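Side-chain contact in DNA topoisomerase 2-associated protein PAT1 (Saccharomyces cerevisiae, PDB 5LMG), which activates mRNA decapping and represses translation, its C-terminal domain directly binding the decapping enzyme Dcp2 and the exonuclease Xrn1: residues 295-300 and 356-361. The protein carries 2 engineered substitutions. Sequence-based numbering, arbitrary orientation.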
# COMPACT_ATOMS: atom_id res chain seq x y z
N ILE A 295 17.07 -10.30 -9.80
CA ILE A 295 16.44 -9.26 -10.61
C ILE A 295 16.02 -8.08 -9.72
O ILE A 295 16.31 -6.95 -10.08
CB ILE A 295 15.26 -9.83 -11.46
CG1 ILE A 295 15.75 -10.81 -12.55
CG2 ILE A 295 14.41 -8.67 -12.07
CD1 ILE A 295 14.74 -11.81 -13.00
N ILE A 296 15.32 -8.35 -8.57
CA ILE A 296 14.86 -7.30 -7.64
C ILE A 296 16.04 -6.41 -7.17
O ILE A 296 15.95 -5.19 -7.33
CB ILE A 296 14.01 -7.82 -6.44
CG1 ILE A 296 12.73 -8.56 -6.94
CG2 ILE A 296 13.64 -6.65 -5.47
CD1 ILE A 296 12.13 -9.63 -5.93
N ILE A 297 17.13 -7.03 -6.62
CA ILE A 297 18.36 -6.38 -6.15
C ILE A 297 18.97 -5.54 -7.27
O ILE A 297 19.35 -4.39 -7.03
CB ILE A 297 19.40 -7.42 -5.59
CG1 ILE A 297 19.12 -7.79 -4.12
CG2 ILE A 297 20.87 -6.93 -5.73
CD1 ILE A 297 19.69 -6.77 -3.04
N ASP A 298 19.07 -6.12 -8.49
CA ASP A 298 19.64 -5.41 -9.63
C ASP A 298 18.82 -4.14 -9.96
O ASP A 298 19.40 -3.08 -10.17
CB ASP A 298 19.73 -6.35 -10.86
CG ASP A 298 20.34 -5.65 -12.05
OD1 ASP A 298 21.50 -5.21 -11.94
OD2 ASP A 298 19.61 -5.44 -13.04
N GLU A 299 17.49 -4.27 -10.00
CA GLU A 299 16.59 -3.18 -10.38
C GLU A 299 16.55 -2.03 -9.37
O GLU A 299 16.34 -0.89 -9.77
CB GLU A 299 15.18 -3.70 -10.71
CG GLU A 299 15.12 -4.40 -12.07
CD GLU A 299 13.75 -4.62 -12.68
OE1 GLU A 299 12.91 -3.68 -12.67
OE2 GLU A 299 13.53 -5.71 -13.24
N VAL A 300 16.80 -2.32 -8.08
CA VAL A 300 16.75 -1.30 -7.02
C VAL A 300 18.12 -0.98 -6.42
O VAL A 300 18.17 -0.23 -5.45
CB VAL A 300 15.70 -1.65 -5.91
CG1 VAL A 300 14.31 -1.88 -6.50
CG2 VAL A 300 16.14 -2.82 -5.03
N MET A 356 16.52 -11.58 2.32
CA MET A 356 17.43 -12.24 1.40
C MET A 356 18.73 -12.71 2.08
O MET A 356 19.68 -13.08 1.40
CB MET A 356 17.75 -11.30 0.23
CG MET A 356 16.55 -11.01 -0.65
SD MET A 356 16.88 -9.68 -1.83
CE MET A 356 17.44 -8.35 -0.69
N GLY A 357 18.76 -12.68 3.41
CA GLY A 357 19.92 -13.09 4.19
C GLY A 357 21.08 -12.11 4.15
O GLY A 357 22.23 -12.50 4.35
N LEU A 358 20.78 -10.82 3.90
CA LEU A 358 21.77 -9.74 3.84
C LEU A 358 21.50 -8.71 4.92
O LEU A 358 20.39 -8.66 5.44
CB LEU A 358 21.78 -9.07 2.44
CG LEU A 358 22.11 -9.99 1.24
CD1 LEU A 358 21.95 -9.24 -0.05
CD2 LEU A 358 23.52 -10.58 1.34
N VAL A 359 22.51 -7.89 5.28
CA VAL A 359 22.36 -6.87 6.32
C VAL A 359 23.26 -5.65 6.05
O VAL A 359 24.40 -5.81 5.61
CB VAL A 359 22.55 -7.46 7.76
CG1 VAL A 359 23.97 -7.98 8.00
CG2 VAL A 359 22.14 -6.47 8.85
N TYR A 360 22.73 -4.43 6.32
CA TYR A 360 23.49 -3.19 6.26
C TYR A 360 23.91 -2.89 7.70
O TYR A 360 23.05 -2.59 8.55
CB TYR A 360 22.71 -2.02 5.62
CG TYR A 360 23.53 -0.75 5.62
CD1 TYR A 360 24.68 -0.63 4.83
CD2 TYR A 360 23.22 0.31 6.46
CE1 TYR A 360 25.47 0.51 4.86
CE2 TYR A 360 24.00 1.47 6.50
CZ TYR A 360 25.13 1.56 5.69
OH TYR A 360 25.91 2.69 5.73
N ARG A 361 25.21 -3.01 7.98
CA ARG A 361 25.77 -2.84 9.31
C ARG A 361 27.24 -2.45 9.19
O ARG A 361 27.96 -3.02 8.37
CB ARG A 361 25.61 -4.16 10.10
CG ARG A 361 25.92 -4.11 11.59
CD ARG A 361 25.35 -5.33 12.32
NE ARG A 361 25.79 -6.61 11.75
CZ ARG A 361 25.06 -7.72 11.74
NH1 ARG A 361 23.84 -7.73 12.26
NH2 ARG A 361 25.54 -8.83 11.20
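A bend at chi3 (-55°) in M356, after an extended chi2 of 170°, turns CE toward I297, whose CG1 lies anti to its own carbonyl carbon and reaches across from helix 290-322. The meeting lies in the C-terminal part of a largely alpha-helical chain, whose sequence family belongs to the TPR clan, where helix 329-355 gives way to an antiparallel beta hairpin. Backbone evidence for that ending is a Schellman motif: G357 has positive phi (73°) and its N-H bonds to N354 O, while L358 N bonds to L353 O. The chain thereby turns directly into strand 358-361, paired with 364-367. The CA atoms of I297 and M356 remain 9.6 Å apart, and side chains alone bridge the gap. Contact is wholly apolar: the two side chains cross at a slant, with M356 SD 3.7 Å from I297 CG1. I296 packs on F352 of helix 329-355 and L281 of helix 275-286. I297 and M356 each pack on an apolar side chain of the bound Dcp2 peptide, so the pair contributes to the peptide-binding surface. L358 adds a looser touch, its CD1 4.5 Å from I297 CD1, and the same I297 methyl carbon, CD1, approaches M356 CE to 3.6 Å.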